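Local coordinates for substrate-binding protein (Synechococcus sp., PDB 6WPN), which probably binds an oligosaccharide or modified sugar in the periplasm, as a substrate-binding protein of the bacterial extracellular solute-binding family that serves transport, at residues Leu145-Gly150 with Ala259-Gly264; Gly102-Leu107 with Thr301-Arg306. All coordinates share one frame; numbering follows the deposited sequence.

Overall arrangement
Contacts 1 and 2 lie on opposite sides of the chain's centre, 36 Å apart between their centres and about 17 Å at their nearest atoms, without touching. Both reach one mixed sheet: contact 1 pairs the end of strand 137-149 with strand 260-263, whereas contact 2 fastens a loop after helix 92-99 to segment 301-306, which lies on strand 295-303. Along the chain the order is 102-107, 145-150, 259-264, 301-306, so contact 1 is nested within the loop closed by contact 2. Strand 137-149 links the two places in the solute-binding fold: it carries contact 1 at its end and begins near contact 2, where its I137 touches L107, and strand 295-303 is its antiparallel neighbour.

Contact 1: Leu145-Gly150 with Ala259-Gly264; sequences LSLVNG and ALLASG
With CG beside its own backbone N (chi1 -57°), L147 sends CD1 over S263, 3.8 Å from S263 CB, and passes L261 more loosely, with CD1 and L261 CD2 4.3 Å apart. On the other face of the strand pair L260 has CG anti to its backbone N (chi1 -174°), which lays its CD1 against S146 CB at 3.8 Å and V148 CG2 at 4.1 Å. S146 OG also lies against this leucine but is satisfied outside the pair, by the carbonyl of P286. Strand 260-263 runs antiparallel to the end of strand 137-149 in the mixed sheet of the solute-binding fold. Five backbone hydrogen bonds hold the register: two each at the hydrogen-bonded pairs L145-S263 and L147-L261, and one from N149 N to A259 O at 2.7 Å, the straightest of the five (168°). S146-A262 and V148-L260 are the non-hydrogen-bonded pairs. N149 ends the strand and N-caps the following helix, its OD1 accepting from L152 N. Backbone bonds continue the sheet on the other edge of strand 137-149, V148 with T283 of strand 282-285 and G150 with V281 just before it, while Y253 of helix 246-254 packs on L147, N149 and L261, Y171 of helix 168-179 covers L260, and helix 359-374 lies against L145.

Contact 2: Gly102-Leu107 with Thr301-Arg306; sequences GGLTDL and TLAVPR
T105 and V304 provide the polar centre of this contact, in which the loop 102-107 meets segment 301-306. Of the hydrogen bonds, two converge on V304 O: T105 N comes nearly straight along the carbonyl bond at 2.7 Å, and T105 OG1 donates from above the carbonyl plane at 2.9 Å. The hydroxyl can do so because it sits beside its own backbone N (chi1 -59°), so one threonine grips one oxygen twice. A third bond runs the other way across the contact, from R306 N to G103 O at 2.8 Å, and P305 CA adds a CH···O contact to the same oxygen. The two backbone bonds, T105 N to V304 O and R306 N to G103 O, make a single bridge of L104 with P305.

Apolar contacts form two separate patches. In one, L104 brings both methyls up to A303 CB, CD1 at 3.9 Å, bordered by I135 and L90. In the other, L107 CD2 meets V304 CG2 at 3.7 Å, the two side chains crossing at a slant, with V315 of helix 311-321 against L107 and A314 against V304.

R306 contributes mainly its aliphatic part: CG lies 3.4 Å from L104 O and CD 3.3 Å from G102 O. G102 is the C-prime residue of the Schellman motif ending helix 92-99.

The chemistry thus divides into two buried apolar patches, L104 with A303 and L107 with V304, and a backbone clasp beside an exposed arginine; the doubly bonded V304 carbonyl and the G103 carbonyl fix the loop in register with V304-R306.

Contact 1: Leu145-Gly150 with Ala259-Gly264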
loop_
_atom_site.group_PDB
_atom_site.type_symbol
_atom_site.label_atom_id
_atom_site.label_comp_id
_atom_site.label_asym_id
_atom_site.label_seq_id
_atom_site.Cartn_x
_atom_site.Cartn_y
_atom_site.Cartn_z
ATOM N N LEU A 145 2.534 9.898 -0.414
ATOM C CA LEU A 145 2.719 11.181 -1.068
ATOM C C LEU A 145 3.897 11.120 -2.039
ATOM O O LEU A 145 4.548 10.088 -2.215
ATOM C CB LEU A 145 2.932 12.274 -0.024
ATOM C CG LEU A 145 1.924 12.314 1.126
ATOM C CD1 LEU A 145 2.414 13.251 2.211
ATOM C CD2 LEU A 145 0.547 12.723 0.631
ATOM N N SER A 146 4.162 12.249 -2.692
ATOM C CA SER A 146 5.355 12.431 -3.513
ATOM C C SER A 146 6.367 13.233 -2.703
ATOM O O SER A 146 6.161 14.423 -2.454
ATOM C CB SER A 146 5.028 13.139 -4.827
ATOM O OG SER A 146 4.244 12.321 -5.674
ATOM N N LEU A 147 7.429 12.574 -2.248
ATOM C CA LEU A 147 8.540 13.277 -1.614
ATOM C C LEU A 147 9.471 13.808 -2.699
ATOM O O LEU A 147 10.114 13.029 -3.408
ATOM C CB LEU A 147 9.272 12.356 -0.646
ATOM C CG LEU A 147 8.387 11.754 0.450
ATOM C CD1 LEU A 147 9.212 10.916 1.419
ATOM C CD2 LEU A 147 7.627 12.841 1.192
ATOM N N VAL A 148 9.527 15.129 -2.856
ATOM C CA VAL A 148 10.219 15.760 -3.976
ATOM C C VAL A 148 11.500 16.417 -3.479
ATOM O O VAL A 148 11.467 17.253 -2.565
ATOM C CB VAL A 148 9.313 16.786 -4.675
ATOM C CG1 VAL A 148 10.094 17.569 -5.711
ATOM C CG2 VAL A 148 8.137 16.073 -5.313
ATOM N N ASN A 149 12.623 16.055 -4.094
ATOM C CA ASN A 149 13.901 16.713 -3.836
ATOM C C ASN A 149 13.909 18.048 -4.574
ATOM O O ASN A 149 14.156 18.101 -5.783
ATOM C CB ASN A 149 15.056 15.823 -4.278
ATOM C CG ASN A 149 16.410 16.379 -3.877
ATOM O OD1 ASN A 149 16.718 17.544 -4.118
ATOM N ND2 ASN A 149 17.231 15.537 -3.263
ATOM N N GLY A 150 13.648 19.134 -3.842
ATOM C CA GLY A 150 13.553 20.440 -4.473
ATOM C C GLY A 150 14.876 20.930 -5.020
ATOM O O GLY A 150 14.911 21.724 -5.966
ATOM N N ALA A 259 14.787 12.261 -7.733
ATOM C CA ALA A 259 14.112 13.541 -7.540
ATOM C C ALA A 259 12.754 13.380 -6.870
ATOM O O ALA A 259 12.344 14.252 -6.098
ATOM C CB ALA A 259 13.951 14.266 -8.877
ATOM N N LEU A 260 12.041 12.292 -7.146
ATOM C CA LEU A 260 10.728 12.062 -6.557
ATOM C C LEU A 260 10.678 10.646 -6.004
ATOM O O LEU A 260 11.019 9.691 -6.705
ATOM C CB LEU A 260 9.607 12.278 -7.583
ATOM C CG LEU A 260 8.153 12.206 -7.094
ATOM C CD1 LEU A 260 7.249 13.072 -7.960
ATOM C CD2 LEU A 260 7.637 10.777 -7.091
ATOM N N LEU A 261 10.215 10.517 -4.765
ATOM C CA LEU A 261 10.077 9.233 -4.089
ATOM C C LEU A 261 8.639 9.095 -3.610
ATOM O O LEU A 261 8.162 9.927 -2.834
ATOM C CB LEU A 261 11.051 9.131 -2.910
ATOM C CG LEU A 261 10.945 7.898 -2.011
ATOM C CD1 LEU A 261 11.445 6.640 -2.714
ATOM C CD2 LEU A 261 11.696 8.125 -0.711
ATOM N N ALA A 262 7.947 8.061 -4.073
ATOM C CA ALA A 262 6.577 7.807 -3.627
ATOM C C ALA A 262 6.635 7.168 -2.246
ATOM O O ALA A 262 6.957 5.988 -2.109
ATOM C CB ALA A 262 5.841 6.916 -4.622
ATOM N N SER A 263 6.322 7.943 -1.210
ATOM C CA SER A 263 6.438 7.448 0.155
ATOM C C SER A 263 5.558 8.287 1.079
ATOM O O SER A 263 5.062 9.356 0.708
ATOM C CB SER A 263 7.903 7.445 0.610
ATOM O OG SER A 263 8.056 6.886 1.904
ATOM N N GLY A 264 5.356 7.766 2.288
ATOM C CA GLY A 264 4.517 8.394 3.286
ATOM C C GLY A 264 5.280 9.299 4.240
ATOM O O GLY A 264 6.467 9.586 4.075
#

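Contact 2: Gly102-Leu107 with Thr301-Arg306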
loop_
_atom_site.group_PDB
_atom_site.type_symbol
_atom_site.label_atom_id
_atom_site.label_comp_id
_atom_site.label_asym_id
_atom_site.label_seq_id
_atom_site.Cartn_x
_atom_site.Cartn_y
_atom_site.Cartn_z
ATOM N N GLY A 102 -13.441 -19.723 1.798
ATOM C CA GLY A 102 -14.116 -19.995 3.055
ATOM C C GLY A 102 -13.223 -20.032 4.277
ATOM O O GLY A 102 -13.565 -20.690 5.264
ATOM N N GLY A 103 -12.095 -19.328 4.250
ATOM C CA GLY A 103 -11.161 -19.351 5.359
ATOM C C GLY A 103 -11.329 -18.284 6.419
ATOM O O GLY A 103 -10.665 -18.353 7.456
ATOM N N LEU A 104 -12.187 -17.296 6.204
ATOM C CA LEU A 104 -12.359 -16.210 7.158
ATOM C C LEU A 104 -13.742 -16.265 7.790
ATOM O O LEU A 104 -14.736 -16.552 7.117
ATOM C CB LEU A 104 -12.152 -14.854 6.480
ATOM C CG LEU A 104 -10.761 -14.668 5.876
ATOM C CD1 LEU A 104 -10.568 -13.240 5.385
ATOM C CD2 LEU A 104 -9.690 -15.063 6.883
ATOM N N THR A 105 -13.796 -15.967 9.085
ATOM C CA THR A 105 -15.065 -15.963 9.795
ATOM C C THR A 105 -15.901 -14.774 9.348
ATOM O O THR A 105 -15.399 -13.655 9.217
ATOM C CB THR A 105 -14.834 -15.887 11.305
ATOM O OG1 THR A 105 -14.042 -17.002 11.731
ATOM C CG2 THR A 105 -16.159 -15.897 12.055
ATOM N N ASP A 106 -17.184 -15.020 9.103
ATOM C CA ASP A 106 -18.123 -13.922 8.921
ATOM C C ASP A 106 -18.350 -13.265 10.274
ATOM O O ASP A 106 -19.015 -13.832 11.147
ATOM C CB ASP A 106 -19.431 -14.425 8.320
ATOM C CG ASP A 106 -20.321 -13.297 7.833
ATOM O OD1 ASP A 106 -20.005 -12.117 8.098
ATOM O OD2 ASP A 106 -21.337 -13.589 7.171
ATOM N N LEU A 107 -17.779 -12.074 10.454
ATOM C CA LEU A 107 -17.799 -11.413 11.751
ATOM C C LEU A 107 -19.162 -10.819 12.084
ATOM O O LEU A 107 -19.430 -10.543 13.259
ATOM C CB LEU A 107 -16.724 -10.321 11.785
ATOM C CG LEU A 107 -15.321 -10.772 11.363
ATOM C CD1 LEU A 107 -14.366 -9.601 11.324
ATOM C CD2 LEU A 107 -14.806 -11.852 12.300
ATOM N N THR A 301 -6.256 -4.475 7.368
ATOM C CA THR A 301 -7.406 -5.007 8.086
ATOM C C THR A 301 -6.973 -6.132 9.016
ATOM O O THR A 301 -5.834 -6.606 8.980
ATOM C CB THR A 301 -8.486 -5.531 7.130
ATOM O OG1 THR A 301 -7.954 -6.609 6.351
ATOM C CG2 THR A 301 -8.957 -4.425 6.201
ATOM N N LEU A 302 -7.906 -6.546 9.867
ATOM C CA LEU A 302 -7.709 -7.658 10.784
ATOM C C LEU A 302 -8.831 -8.660 10.561
ATOM O O LEU A 302 -10.003 -8.276 10.540
ATOM C CB LEU A 302 -7.692 -7.178 12.237
ATOM C CG LEU A 302 -6.517 -6.267 12.590
ATOM C CD1 LEU A 302 -6.569 -5.881 14.056
ATOM C CD2 LEU A 302 -5.185 -6.926 12.238
ATOM N N ALA A 303 -8.477 -9.933 10.379
ATOM C CA ALA A 303 -9.451 -10.974 10.080
ATOM C C ALA A 303 -9.322 -12.119 11.078
ATOM O O ALA A 303 -8.283 -12.299 11.721
ATOM C CB ALA A 303 -9.288 -11.500 8.649
ATOM N N VAL A 304 -10.396 -12.898 11.192
ATOM C CA VAL A 304 -10.455 -14.037 12.106
ATOM C C VAL A 304 -10.616 -15.327 11.305
ATOM O O VAL A 304 -11.691 -15.577 10.738
ATOM C CB VAL A 304 -11.600 -13.873 13.120
ATOM C CG1 VAL A 304 -11.625 -15.052 14.094
ATOM C CG2 VAL A 304 -11.472 -12.557 13.861
ATOM N N PRO A 305 -9.591 -16.178 11.249
ATOM C CA PRO A 305 -9.709 -17.437 10.500
ATOM C C PRO A 305 -10.850 -18.299 11.017
ATOM O O PRO A 305 -11.146 -18.319 12.213
ATOM C CB PRO A 305 -8.351 -18.106 10.729
ATOM C CG PRO A 305 -7.419 -16.953 10.977
ATOM C CD PRO A 305 -8.228 -15.968 11.768
ATOM N N ARG A 306 -11.507 -19.007 10.093
ATOM C CA ARG A 306 -12.633 -19.849 10.485
ATOM C C ARG A 306 -12.196 -20.989 11.395
ATOM O O ARG A 306 -12.988 -21.461 12.217
ATOM C CB ARG A 306 -13.348 -20.402 9.250
ATOM C CG ARG A 306 -14.521 -19.551 8.776
ATOM C CD ARG A 306 -15.477 -20.356 7.908
ATOM N NE ARG A 306 -15.950 -21.549 8.603
ATOM C CZ ARG A 306 -16.822 -22.420 8.102
ATOM N NH1 ARG A 306 -17.330 -22.238 6.891
ATOM N NH2 ARG A 306 -17.187 -23.475 8.817
#